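Hypothetical protein Atu1826 (Agrobacterium tumefaciens, PDB 2I3D) is of unknown function but is probably a serine hydrolase of the alpha/beta hydrolase fold, probably related to the S15-family X-Pro dipeptidyl-peptidases. Local coordinates at residues I51-H56 with L83-R88; Q76-T81 with E224-L229; I135-L140 with A165-S170; I152-N157 with G171-G176. All blocks are in the same frame, centred on the assembly; numbering follows the deposited sequence.

Interaction 1 of 4, residues I51-H56 with L83-R88; sequences IILHPH and LRFNFR
His-54 reaches across to Phe-87, and this end of the contact is tight. The backbone N of Phe-87 donates to His-54 NE2 at 3.1 Å, almost straight (172°) though tilted from the imidazole plane. A chi1 of 71° sets CG of His-54 between its own N and carbonyl carbon, which carries the ring over to residues 83-88. His-54 ND1 donates to Pro-55 O at 2.7 Å, so both ring nitrogens are engaged and the ring's rotation is fixed. The edge of Phe-87 then points at one face of the imidazole, with Phe-87 CD2 3.5 Å from His-54 CE1, while Phe-85 O lies at the ring's rim. Strands 49-53 and 81-85 belong to a beta-alpha-beta crossover through helix 66-77. They are parallel neighbours, joined here by Ile-52 N to Leu-83 O at 3.0 Å, and Ile-51 CD1 lies alongside Leu-83 CB at 4.1 Å. Beyond Ile-52 the direct pairing lapses and the strands part. Water fills this looser middle: one molecule donates to both Ile-52 O and Phe-85 O, and a second accepts from His-54 N at 3.1 Å and donates to the same Phe-85 O.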
loop_
_atom_site.group_PDB
_atom_site.type_symbol
_atom_site.label_atom_id
_atom_site.label_comp_id
_atom_site.label_asym_id
_atom_site.label_seq_id
_atom_site.Cartn_x
_atom_site.Cartn_y
_atom_site.Cartn_z
ATOM N N ILE B 51 1.485 -17.392 -7.712
ATOM C CA ILE B 51 2.607 -16.473 -7.439
ATOM C C ILE B 51 2.078 -15.043 -7.588
ATOM O O ILE B 51 1.445 -14.723 -8.621
ATOM C CB ILE B 51 3.755 -16.669 -8.472
ATOM C CG1 ILE B 51 4.194 -18.156 -8.509
ATOM C CG2 ILE B 51 4.935 -15.771 -8.177
ATOM C CD1 ILE B 51 4.878 -18.722 -7.225
ATOM N N ILE B 52 2.360 -14.196 -6.606
ATOM C CA ILE B 52 1.825 -12.820 -6.582
ATOM C C ILE B 52 2.987 -11.827 -6.675
ATOM O O ILE B 52 3.938 -11.925 -5.844
ATOM C CB ILE B 52 1.019 -12.536 -5.267
ATOM C CG1 ILE B 52 0.197 -13.761 -4.839
ATOM C CG2 ILE B 52 0.176 -11.246 -5.438
ATOM C CD1 ILE B 52 -0.909 -14.175 -5.807
ATOM N N LEU B 53 2.911 -10.884 -7.637
ATOM C CA LEU B 53 4.028 -9.997 -7.983
ATOM C C LEU B 53 3.680 -8.535 -7.736
ATOM O O LEU B 53 2.597 -8.087 -8.098
ATOM C CB LEU B 53 4.450 -10.222 -9.458
ATOM C CG LEU B 53 4.848 -11.680 -9.739
ATOM C CD1 LEU B 53 5.055 -11.949 -11.245
ATOM C CD2 LEU B 53 6.077 -12.066 -8.888
ATOM N N HIS B 54 4.595 -7.796 -7.098
ATOM C CA HIS B 54 4.279 -6.437 -6.617
ATOM C C HIS B 54 4.705 -5.292 -7.572
ATOM O O HIS B 54 5.420 -5.532 -8.572
ATOM C CB HIS B 54 4.855 -6.260 -5.187
ATOM C CG HIS B 54 6.353 -6.168 -5.137
ATOM N ND1 HIS B 54 7.056 -5.066 -5.570
ATOM C CD2 HIS B 54 7.274 -7.025 -4.618
ATOM C CE1 HIS B 54 8.351 -5.251 -5.339
ATOM N NE2 HIS B 54 8.509 -6.422 -4.751
ATOM N N PRO B 55 4.253 -4.046 -7.309
ATOM C CA PRO B 55 4.655 -2.898 -8.117
ATOM C C PRO B 55 6.112 -2.479 -8.040
ATOM O O PRO B 55 6.887 -2.956 -7.180
ATOM C CB PRO B 55 3.785 -1.733 -7.581
ATOM C CG PRO B 55 2.573 -2.433 -6.997
ATOM C CD PRO B 55 3.162 -3.705 -6.364
ATOM N N HIS B 56 6.453 -1.537 -8.917
ATOM C CA HIS B 56 7.796 -0.941 -8.902
ATOM C C HIS B 56 7.996 -0.159 -7.588
ATOM O O HIS B 56 7.042 0.419 -7.049
ATOM C CB HIS B 56 7.899 0.014 -10.078
ATOM C CG HIS B 56 9.285 0.451 -10.390
ATOM N ND1 HIS B 56 9.938 1.427 -9.666
ATOM C CD2 HIS B 56 10.113 0.099 -11.402
ATOM C CE1 HIS B 56 11.131 1.634 -10.209
ATOM N NE2 HIS B 56 11.261 0.834 -11.258
ATOM N N LEU B 83 2.531 -17.985 -2.948
ATOM C CA LEU B 83 3.767 -17.279 -2.583
ATOM C C LEU B 83 3.689 -15.843 -3.070
ATOM O O LEU B 83 3.373 -15.635 -4.235
ATOM C CB LEU B 83 4.981 -17.962 -3.236
ATOM C CG LEU B 83 6.332 -17.278 -3.024
ATOM C CD1 LEU B 83 6.808 -17.432 -1.559
ATOM C CD2 LEU B 83 7.333 -17.838 -3.987
ATOM N N ARG B 84 3.923 -14.860 -2.196
ATOM C CA ARG B 84 4.293 -13.520 -2.626
ATOM C C ARG B 84 5.726 -13.293 -2.166
ATOM O O ARG B 84 6.188 -13.890 -1.190
ATOM C CB ARG B 84 3.369 -12.429 -2.069
ATOM C CG ARG B 84 3.275 -12.398 -0.505
ATOM C CD ARG B 84 2.177 -11.400 -0.071
ATOM N NE ARG B 84 2.361 -10.930 1.304
ATOM C CZ ARG B 84 1.983 -11.605 2.394
ATOM N NH1 ARG B 84 1.402 -12.801 2.303
ATOM N NH2 ARG B 84 2.192 -11.069 3.586
ATOM N N PHE B 85 6.448 -12.442 -2.868
ATOM C CA PHE B 85 7.838 -12.169 -2.459
ATOM C C PHE B 85 8.301 -10.791 -2.922
ATOM O O PHE B 85 7.709 -10.192 -3.812
ATOM C CB PHE B 85 8.773 -13.253 -3.041
ATOM C CG PHE B 85 8.997 -13.136 -4.531
ATOM C CD1 PHE B 85 10.114 -12.447 -5.022
ATOM C CD2 PHE B 85 8.071 -13.678 -5.444
ATOM C CE1 PHE B 85 10.312 -12.290 -6.398
ATOM C CE2 PHE B 85 8.271 -13.509 -6.837
ATOM C CZ PHE B 85 9.391 -12.825 -7.294
ATOM N N ASN B 86 9.388 -10.308 -2.309
ATOM C CA ASN B 86 9.968 -9.032 -2.657
ATOM C C ASN B 86 10.966 -9.217 -3.771
ATOM O O ASN B 86 11.847 -10.083 -3.674
ATOM C CB ASN B 86 10.641 -8.408 -1.441
ATOM C CG ASN B 86 9.663 -7.665 -0.561
ATOM O OD1 ASN B 86 8.593 -7.212 -1.025
ATOM N ND2 ASN B 86 10.029 -7.489 0.717
ATOM N N PHE B 87 10.836 -8.412 -4.819
ATOM C CA PHE B 87 11.858 -8.419 -5.894
ATOM C C PHE B 87 13.225 -8.040 -5.326
ATOM O O PHE B 87 13.310 -7.397 -4.261
ATOM C CB PHE B 87 11.513 -7.463 -7.038
ATOM C CG PHE B 87 10.407 -7.968 -7.936
ATOM C CD1 PHE B 87 10.497 -9.218 -8.587
ATOM C CD2 PHE B 87 9.282 -7.157 -8.167
ATOM C CE1 PHE B 87 9.433 -9.661 -9.425
ATOM C CE2 PHE B 87 8.231 -7.566 -9.021
ATOM C CZ PHE B 87 8.294 -8.831 -9.638
ATOM N N ARG B 88 14.296 -8.420 -6.034
ATOM C CA ARG B 88 15.662 -7.942 -5.672
ATOM C C ARG B 88 15.656 -6.464 -5.309
ATOM O O ARG B 88 15.017 -5.637 -6.012
ATOM C CB ARG B 88 16.653 -8.160 -6.832
ATOM C CG ARG B 88 16.314 -7.396 -8.115
ATOM C CD ARG B 88 17.213 -7.852 -9.297
ATOM N NE ARG B 88 17.091 -9.281 -9.556
ATOM C CZ ARG B 88 17.979 -9.986 -10.263
ATOM N NH1 ARG B 88 19.022 -9.350 -10.798
ATOM N NH2 ARG B 88 17.816 -11.297 -10.448
HETATM O O HOH W 1 4.815 -9.948 -4.115
HETATM O O HOH W 2 7.050 -9.545 -6.562
#

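Interaction 2 of 4, residues Q76-T81 with E224-L229; sequences QKRGFT and ECEDYL
Glu-226 OE2 draws two cations from the end of helix 66-77. Arg-78 NH2 makes the short bond, 2.8 Å to Glu-226 OE2, somewhat bent (140° at the hydrogen). It meets the anti lone pair of OE2, and the guanidinium and carboxylate planes stand 46° apart. Lys-77 NZ adds only a long ion pair, 3.7 Å from the same Glu-226 OE2. The extended Glu-226 chain, with CG anti to the backbone N (chi1 -179°), bridges from helix 218-233 to the end of helix 66-77 and meets Arg-78 roughly at a right angle. Asp-230, one turn further along helix 218-233, forms a second salt bridge with Arg-78 through NE, so the guanidinium is held between two acids. Beneath this polar rim the contact is apolar: Arg-78 CG slides past Leu-229 CD2 at 3.8 Å, and Leu-229 CD1 comes to 4.3 Å from Phe-80 CZ on the buried side. Leu-229 also packs on Leu-74 and Phe-75, which ties the two helices together. The turn carrying Arg-78 ends helix 66-77 in a Schellman motif, with Gly-79 at positive phi as its C-prime residue, Gly-79 N bonded to Gln-76 O at 3.1 Å and Phe-80 N bonded back to Phe-75 O.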
loop_
_atom_site.group_PDB
_atom_site.type_symbol
_atom_site.label_atom_id
_atom_site.label_comp_id
_atom_site.label_asym_id
_atom_site.label_seq_id
_atom_site.Cartn_x
_atom_site.Cartn_y
_atom_site.Cartn_z
ATOM N N GLN B 76 -5.039 -18.024 -1.452
ATOM C CA GLN B 76 -4.902 -18.809 -0.217
ATOM C C GLN B 76 -6.243 -19.432 0.140
ATOM O O GLN B 76 -6.387 -20.646 0.341
ATOM C CB GLN B 76 -4.469 -17.888 0.955
ATOM C CG GLN B 76 -4.315 -18.655 2.290
ATOM C CD GLN B 76 -3.724 -17.837 3.431
ATOM O OE1 GLN B 76 -3.271 -16.705 3.267
ATOM N NE2 GLN B 76 -3.721 -18.438 4.615
ATOM N N LYS B 77 -7.244 -18.564 0.240
ATOM C CA LYS B 77 -8.578 -18.997 0.642
ATOM C C LYS B 77 -9.204 -19.978 -0.342
ATOM O O LYS B 77 -10.090 -20.726 0.064
ATOM C CB LYS B 77 -9.537 -17.821 0.783
ATOM C CG LYS B 77 -9.286 -16.851 1.908
ATOM C CD LYS B 77 -10.429 -15.774 1.872
ATOM C CE LYS B 77 -10.397 -14.973 0.539
ATOM N NZ LYS B 77 -11.713 -14.496 -0.020
ATOM N N ARG B 78 -8.791 -19.952 -1.617
ATOM C CA ARG B 78 -9.337 -20.877 -2.624
ATOM C C ARG B 78 -8.507 -22.181 -2.792
ATOM O O ARG B 78 -8.666 -22.918 -3.786
ATOM C CB ARG B 78 -9.554 -20.166 -3.965
ATOM C CG ARG B 78 -10.626 -19.086 -3.922
ATOM C CD ARG B 78 -11.935 -19.568 -3.327
ATOM N NE ARG B 78 -12.967 -18.543 -3.478
ATOM C CZ ARG B 78 -13.304 -17.624 -2.569
ATOM N NH1 ARG B 78 -12.714 -17.601 -1.379
ATOM N NH2 ARG B 78 -14.252 -16.721 -2.857
ATOM N N GLY B 79 -7.630 -22.450 -1.823
ATOM C CA GLY B 79 -6.871 -23.714 -1.767
ATOM C C GLY B 79 -5.580 -23.777 -2.557
ATOM O O GLY B 79 -5.001 -24.859 -2.723
ATOM N N PHE B 80 -5.106 -22.636 -3.056
ATOM C CA PHE B 80 -3.841 -22.612 -3.787
ATOM C C PHE B 80 -2.650 -22.640 -2.814
ATOM O O PHE B 80 -2.702 -22.071 -1.715
ATOM C CB PHE B 80 -3.699 -21.314 -4.605
ATOM C CG PHE B 80 -4.494 -21.290 -5.900
ATOM C CD1 PHE B 80 -5.882 -21.225 -5.870
ATOM C CD2 PHE B 80 -3.839 -21.295 -7.137
ATOM C CE1 PHE B 80 -6.619 -21.189 -7.066
ATOM C CE2 PHE B 80 -4.556 -21.273 -8.334
ATOM C CZ PHE B 80 -5.947 -21.199 -8.300
ATOM N N THR B 81 -1.566 -23.291 -3.220
ATOM C CA THR B 81 -0.267 -23.065 -2.579
ATOM C C THR B 81 0.182 -21.692 -3.081
ATOM O O THR B 81 0.276 -21.476 -4.293
ATOM C CB THR B 81 0.740 -24.148 -2.997
ATOM O OG1 THR B 81 0.367 -25.369 -2.341
ATOM C CG2 THR B 81 2.188 -23.756 -2.642
ATOM N N GLU B 224 -14.135 -8.094 -7.685
ATOM C CA GLU B 224 -14.058 -8.489 -9.103
ATOM C C GLU B 224 -13.034 -9.598 -9.287
ATOM O O GLU B 224 -13.307 -10.560 -10.014
ATOM C CB GLU B 224 -13.694 -7.290 -9.970
ATOM C CG GLU B 224 -14.803 -6.189 -10.014
ATOM C CD GLU B 224 -15.987 -6.513 -10.920
ATOM O OE1 GLU B 224 -16.028 -7.579 -11.572
ATOM O OE2 GLU B 224 -16.875 -5.638 -11.002
ATOM N N CYS B 225 -11.875 -9.479 -8.625
ATOM C CA CYS B 225 -10.874 -10.579 -8.663
ATOM C C CYS B 225 -11.440 -11.910 -8.090
ATOM O O CYS B 225 -11.259 -12.964 -8.676
ATOM C CB CYS B 225 -9.612 -10.167 -7.903
ATOM S SG CYS B 225 -8.755 -8.805 -8.749
ATOM N N GLU B 226 -12.132 -11.819 -6.949
ATOM C CA GLU B 226 -12.764 -12.991 -6.337
ATOM C C GLU B 226 -13.791 -13.663 -7.278
ATOM O O GLU B 226 -13.719 -14.864 -7.522
ATOM C CB GLU B 226 -13.397 -12.604 -5.002
ATOM C CG GLU B 226 -14.043 -13.720 -4.283
ATOM C CD GLU B 226 -14.713 -13.232 -2.980
ATOM O OE1 GLU B 226 -15.175 -12.044 -2.910
ATOM O OE2 GLU B 226 -14.772 -14.050 -2.032
ATOM N N ASP B 227 -14.681 -12.852 -7.845
ATOM C CA ASP B 227 -15.717 -13.347 -8.763
ATOM C C ASP B 227 -15.068 -14.001 -9.960
ATOM O O ASP B 227 -15.504 -15.063 -10.397
ATOM C CB ASP B 227 -16.637 -12.221 -9.241
ATOM C CG ASP B 227 -17.480 -11.617 -8.127
ATOM O OD1 ASP B 227 -17.544 -12.185 -7.014
ATOM O OD2 ASP B 227 -18.086 -10.563 -8.373
ATOM N N TYR B 228 -13.997 -13.399 -10.468
ATOM C CA TYR B 228 -13.350 -13.957 -11.659
ATOM C C TYR B 228 -12.757 -15.355 -11.319
ATOM O O TYR B 228 -12.898 -16.330 -12.059
ATOM C CB TYR B 228 -12.237 -13.026 -12.164
ATOM C CG TYR B 228 -11.588 -13.594 -13.399
ATOM C CD1 TYR B 228 -12.301 -13.622 -14.623
ATOM C CD2 TYR B 228 -10.309 -14.168 -13.329
ATOM C CE1 TYR B 228 -11.726 -14.157 -15.768
ATOM C CE2 TYR B 228 -9.711 -14.741 -14.440
ATOM C CZ TYR B 228 -10.426 -14.753 -15.659
ATOM O OH TYR B 228 -9.830 -15.335 -16.748
ATOM N N LEU B 229 -12.054 -15.445 -10.206
ATOM C CA LEU B 229 -11.397 -16.716 -9.869
ATOM C C LEU B 229 -12.460 -17.785 -9.597
ATOM O O LEU B 229 -12.326 -18.935 -10.032
ATOM C CB LEU B 229 -10.481 -16.505 -8.660
ATOM C CG LEU B 229 -9.744 -17.761 -8.192
ATOM C CD1 LEU B 229 -8.854 -18.251 -9.313
ATOM C CD2 LEU B 229 -8.919 -17.400 -6.931
#

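Interaction 3 of 4, residues I135-L140 with A165-S170; sequences IGMQLL and APCPSS
Leu-140 holds CG trans to its backbone N (chi1 170°), a setting that extends the isobutyl group from helix 131-142 toward residues 167-169. In Cys-167 the sulfur is likewise trans to N (chi1 -177°), and this brings SG to the leucine. The forked end of Leu-140 is shared among three consecutive residues. Leu-140 CD2 rests 4.0 Å from Cys-167 SG, and Leu-140 CG lies against the ring of Pro-168, 3.8 Å from Pro-168 CG, the two side chains meeting at a slant. On the other branch, Leu-140 CD1 approaches Ser-169 OG at 3.7 Å. Met-137, present as selenomethionine, probably adds its CE beside Cys-167 SG, but it has more than one conformation and the detail is doubtful. Residues 165-170 form the last part of the irregular link between strands 146-152 and 171-176, with a cis peptide ahead of Pro-166. Leu-140 also packs on Ile-146 and Phe-149, so the leucine sits between the sheet and this link, and Pro-168 covers it on the exposed side. Ser-169 OG is satisfied by Ile-146 O, and Cys-167 N by Gln-197 OE1, which fixes the loop to its surroundings. Across the helix-loop boundary itself the meeting is apolar: methyl, methine and methylene groups, a sulfur, and a hydroxyl whose bond is made elsewhere. The contact therefore depends on close fit and burial, and the directional polar bonds that hold the link in place run to other parts of the fold.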
loop_
_atom_site.group_PDB
_atom_site.type_symbol
_atom_site.label_atom_id
_atom_site.label_comp_id
_atom_site.label_asym_id
_atom_site.label_seq_id
_atom_site.Cartn_x
_atom_site.Cartn_y
_atom_site.Cartn_z
ATOM N N ILE B 135 5.873 -8.124 -15.336
ATOM C CA ILE B 135 6.659 -9.330 -15.028
ATOM C C ILE B 135 5.798 -10.619 -15.063
ATOM O O ILE B 135 6.206 -11.650 -15.631
ATOM C CB ILE B 135 7.383 -9.202 -13.676
ATOM C CG1 ILE B 135 8.233 -7.903 -13.627
ATOM C CG2 ILE B 135 8.208 -10.508 -13.378
ATOM C CD1 ILE B 135 9.447 -7.926 -14.606
ATOM N N GLY B 136 4.575 -10.554 -14.507
ATOM C CA GLY B 136 3.723 -11.722 -14.486
ATOM C C GLY B 136 3.387 -12.253 -15.872
ATOM O O GLY B 136 3.397 -13.477 -16.114
HETATM N N MSE B 137 3.086 -11.342 -16.784
HETATM C CA MSE B 137 2.717 -11.787 -18.132
HETATM C C MSE B 137 3.945 -12.331 -18.882
HETATM O O MSE B 137 3.802 -13.217 -19.740
HETATM C CB MSE B 137 1.919 -10.726 -18.902
HETATM C CG MSE B 137 0.583 -10.402 -18.196
HETATM SE SE MSE B 137 -0.692 -9.408 -19.248
HETATM C CE MSE B 137 -1.448 -10.923 -20.248
ATOM N N GLN B 138 5.139 -11.815 -18.556
ATOM C CA GLN B 138 6.353 -12.363 -19.143
ATOM C C GLN B 138 6.561 -13.792 -18.593
ATOM O O GLN B 138 6.962 -14.716 -19.326
ATOM C CB GLN B 138 7.548 -11.484 -18.806
ATOM C CG GLN B 138 7.532 -10.146 -19.546
ATOM C CD GLN B 138 8.748 -9.301 -19.171
ATOM O OE1 GLN B 138 9.891 -9.623 -19.559
ATOM N NE2 GLN B 138 8.510 -8.252 -18.362
ATOM N N LEU B 139 6.285 -13.992 -17.308
ATOM C CA LEU B 139 6.477 -15.336 -16.740
ATOM C C LEU B 139 5.470 -16.315 -17.386
ATOM O O LEU B 139 5.817 -17.448 -17.753
ATOM C CB LEU B 139 6.313 -15.298 -15.227
ATOM C CG LEU B 139 6.568 -16.622 -14.495
ATOM C CD1 LEU B 139 8.062 -16.999 -14.584
ATOM C CD2 LEU B 139 6.106 -16.490 -13.041
ATOM N N LEU B 140 4.228 -15.852 -17.543
ATOM C CA LEU B 140 3.171 -16.600 -18.221
ATOM C C LEU B 140 3.634 -17.076 -19.595
ATOM O O LEU B 140 3.490 -18.250 -19.949
ATOM C CB LEU B 140 1.968 -15.656 -18.393
ATOM C CG LEU B 140 0.800 -16.117 -19.290
ATOM C CD1 LEU B 140 0.055 -17.203 -18.575
ATOM C CD2 LEU B 140 -0.133 -14.980 -19.618
ATOM N N ALA B 165 2.398 -12.884 -27.839
ATOM C CA ALA B 165 2.127 -13.105 -29.260
ATOM C C ALA B 165 2.265 -14.588 -29.631
ATOM O O ALA B 165 3.218 -14.981 -30.325
ATOM C CB ALA B 165 3.060 -12.252 -30.099
ATOM N N PRO B 166 1.266 -15.406 -29.256
ATOM C CA PRO B 166 0.095 -14.871 -28.584
ATOM C C PRO B 166 0.150 -15.130 -27.069
ATOM O O PRO B 166 0.967 -15.924 -26.561
ATOM C CB PRO B 166 -1.050 -15.692 -29.205
ATOM C CG PRO B 166 -0.399 -17.061 -29.382
ATOM C CD PRO B 166 1.115 -16.860 -29.518
ATOM N N CYS B 167 -0.715 -14.413 -26.383
ATOM C CA CYS B 167 -0.995 -14.704 -25.020
ATOM C C CYS B 167 -1.507 -16.150 -24.953
ATOM O O CYS B 167 -2.433 -16.505 -25.670
ATOM C CB CYS B 167 -1.993 -13.701 -24.473
ATOM S SG CYS B 167 -2.360 -13.931 -22.724
ATOM N N PRO B 168 -0.884 -16.985 -24.116
ATOM C CA PRO B 168 -1.189 -18.424 -24.108
ATOM C C PRO B 168 -2.400 -18.899 -23.244
ATOM O O PRO B 168 -2.840 -20.074 -23.311
ATOM C CB PRO B 168 0.141 -19.011 -23.613
ATOM C CG PRO B 168 0.589 -18.013 -22.614
ATOM C CD PRO B 168 0.281 -16.680 -23.258
ATOM N N SER B 169 -2.911 -17.994 -22.419
ATOM C CA SER B 169 -3.920 -18.365 -21.432
ATOM C C SER B 169 -4.972 -17.282 -21.322
ATOM O O SER B 169 -4.727 -16.096 -21.648
ATOM C CB SER B 169 -3.281 -18.578 -20.046
ATOM O OG SER B 169 -2.339 -19.645 -20.094
ATOM N N SER B 170 -6.141 -17.705 -20.852
ATOM C CA SER B 170 -7.205 -16.791 -20.487
ATOM C C SER B 170 -6.845 -16.131 -19.141
ATOM O O SER B 170 -6.211 -16.737 -18.285
ATOM C CB SER B 170 -8.495 -17.596 -20.322
ATOM O OG SER B 170 -8.886 -18.123 -21.607
#

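Interaction 4 of 4, residues I152-N157 with G171-G176; sequences IAPQPN and GLIING
At the carboxyl ends of the parallel strands of the sheet, where alpha/beta hydrolases carry their catalytic loops, strand 146-152 runs out beside strand 171-176. Its last residue, Ile-152, pairs in parallel register with Ile-174. Ile-174 O accepts from Ala-153 N at 2.8 Å, a nearly linear bond (175°) that arrives almost along the C=O axis, and the same oxygen lies 3.6 Å from Ile-152 CA as a CA-H...O contact. The two isoleucines run side by side on one face of the sheet, Ile-152 CG1 meeting Ile-174 CG2 at 3.7 Å, and both are covered by Leu-221 of helix 218-233. At Ala-153 the chain turns into the left-handed helical region (phi 57°, psi 53°) and leaves the strand. Its methyl group touches His-212, which with Ser-130 and Asp-179 fits a Ser-His-Asp triad with the serine on a nucleophile elbow, so this turn probably helps form the wall of the active site. The ring of Pro-154 then turns toward the neighbouring strand and meets Ile-173 at a slant, Pro-154 CG 3.9 Å from Ile-173 CG2, on the sheet face that helix 184-195 covers through Val-187 and Val-191.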
loop_
_atom_site.group_PDB
_atom_site.type_symbol
_atom_site.label_atom_id
_atom_site.label_comp_id
_atom_site.label_asym_id
_atom_site.label_seq_id
_atom_site.Cartn_x
_atom_site.Cartn_y
_atom_site.Cartn_z
ATOM N N ILE B 152 -3.444 -6.552 -12.765
ATOM C CA ILE B 152 -4.104 -5.420 -12.146
ATOM C C ILE B 152 -3.286 -4.163 -12.535
ATOM O O ILE B 152 -2.079 -4.078 -12.249
ATOM C CB ILE B 152 -4.137 -5.554 -10.633
ATOM C CG1 ILE B 152 -4.997 -6.761 -10.240
ATOM C CG2 ILE B 152 -4.745 -4.288 -10.049
ATOM C CD1 ILE B 152 -4.407 -8.174 -10.476
ATOM N N ALA B 153 -3.944 -3.223 -13.199
ATOM C CA ALA B 153 -3.300 -1.940 -13.579
ATOM C C ALA B 153 -2.028 -2.113 -14.422
ATOM O O ALA B 153 -1.000 -1.525 -14.095
ATOM C CB ALA B 153 -2.956 -1.054 -12.333
ATOM N N PRO B 154 -2.106 -2.852 -15.528
ATOM C CA PRO B 154 -0.910 -2.995 -16.381
ATOM C C PRO B 154 -0.560 -1.642 -17.064
ATOM O O PRO B 154 -1.457 -0.776 -17.194
ATOM C CB PRO B 154 -1.371 -4.025 -17.415
ATOM C CG PRO B 154 -2.843 -3.727 -17.612
ATOM C CD PRO B 154 -3.320 -3.415 -16.154
ATOM N N GLN B 155 0.707 -1.439 -17.491
ATOM C CA GLN B 155 1.141 -0.124 -17.949
ATOM C C GLN B 155 1.734 -0.309 -19.340
ATOM O O GLN B 155 2.948 -0.223 -19.528
ATOM C CB GLN B 155 2.240 0.436 -17.029
ATOM C CG GLN B 155 1.870 0.553 -15.563
ATOM C CD GLN B 155 3.138 0.520 -14.731
ATOM O OE1 GLN B 155 3.632 1.552 -14.211
ATOM N NE2 GLN B 155 3.686 -0.676 -14.610
ATOM N N PRO B 156 0.886 -0.595 -20.336
ATOM C CA PRO B 156 1.460 -0.878 -21.682
ATOM C C PRO B 156 1.983 0.364 -22.452
ATOM O O PRO B 156 2.555 0.212 -23.552
ATOM C CB PRO B 156 0.274 -1.463 -22.462
ATOM C CG PRO B 156 -1.010 -0.902 -21.739
ATOM C CD PRO B 156 -0.586 -0.734 -20.273
ATOM N N ASN B 157 1.784 1.554 -21.886
ATOM C CA ASN B 157 2.385 2.775 -22.387
ATOM C C ASN B 157 3.813 2.965 -21.847
ATOM O O ASN B 157 4.569 3.742 -22.408
ATOM C CB ASN B 157 1.498 4.012 -22.024
ATOM C CG ASN B 157 1.223 4.154 -20.500
ATOM O OD1 ASN B 157 1.216 3.178 -19.762
ATOM N ND2 ASN B 157 1.039 5.422 -20.028
ATOM N N GLY B 171 -7.318 -14.905 -18.948
ATOM C CA GLY B 171 -7.091 -14.251 -17.658
ATOM C C GLY B 171 -7.870 -12.949 -17.559
ATOM O O GLY B 171 -8.643 -12.574 -18.463
ATOM N N LEU B 172 -7.622 -12.254 -16.459
ATOM C CA LEU B 172 -8.328 -11.019 -16.090
ATOM C C LEU B 172 -7.369 -9.831 -16.185
ATOM O O LEU B 172 -6.251 -9.890 -15.642
ATOM C CB LEU B 172 -8.789 -11.171 -14.633
ATOM C CG LEU B 172 -9.384 -9.896 -14.001
ATOM C CD1 LEU B 172 -10.707 -9.513 -14.633
ATOM C CD2 LEU B 172 -9.544 -10.100 -12.513
ATOM N N ILE B 173 -7.826 -8.754 -16.836
ATOM C CA ILE B 173 -7.109 -7.481 -16.820
ATOM C C ILE B 173 -8.088 -6.528 -16.181
ATOM O O ILE B 173 -9.254 -6.434 -16.607
ATOM C CB ILE B 173 -6.686 -7.031 -18.231
ATOM C CG1 ILE B 173 -5.641 -8.004 -18.776
ATOM C CG2 ILE B 173 -6.149 -5.613 -18.208
ATOM C CD1 ILE B 173 -5.182 -7.741 -20.212
ATOM N N ILE B 174 -7.625 -5.810 -15.143
ATOM C CA ILE B 174 -8.538 -4.897 -14.457
ATOM C C ILE B 174 -7.817 -3.576 -14.208
ATOM O O ILE B 174 -6.662 -3.560 -13.781
ATOM C CB ILE B 174 -9.164 -5.564 -13.169
ATOM C CG1 ILE B 174 -10.089 -4.631 -12.418
ATOM C CG2 ILE B 174 -8.021 -6.141 -12.278
ATOM C CD1 ILE B 174 -11.090 -5.537 -11.607
ATOM N N ASN B 175 -8.479 -2.475 -14.551
ATOM C CA ASN B 175 -7.842 -1.134 -14.476
ATOM C C ASN B 175 -8.918 -0.130 -14.158
ATOM O O ASN B 175 -10.106 -0.412 -14.330
ATOM C CB ASN B 175 -7.100 -0.732 -15.770
ATOM C CG ASN B 175 -8.056 -0.560 -16.992
ATOM O OD1 ASN B 175 -8.111 0.505 -17.645
ATOM N ND2 ASN B 175 -8.783 -1.619 -17.314
ATOM N N GLY B 176 -8.504 1.016 -13.670
ATOM C CA GLY B 176 -9.474 2.075 -13.361
ATOM C C GLY B 176 -9.574 3.173 -14.407
ATOM O O GLY B 176 -8.591 3.527 -15.058
#

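All four contacts are built around one mixed eight-stranded sheet of the alpha/beta hydrolase fold. Interaction 1 joins strands 49-53 and 81-85, interaction 4 the ends of strands 146-152 and 171-176; their centres lie about 16 Å apart without touching. Interaction 2 packs the end of helix 66-77, the connection between the strands of interaction 1, on helix 218-233, which reaches interaction 4 through Tyr-228 on Leu-172. Interaction 3 touches interaction 1 where Leu-53 meets Gly-136, and its loop runs directly into strand 171-176. Along the chain interactions 1 and 2 cross, as do 3 and 4. Interaction 2 brings the late helix back to an early one, enclosing the probable nucleophile region in sequence.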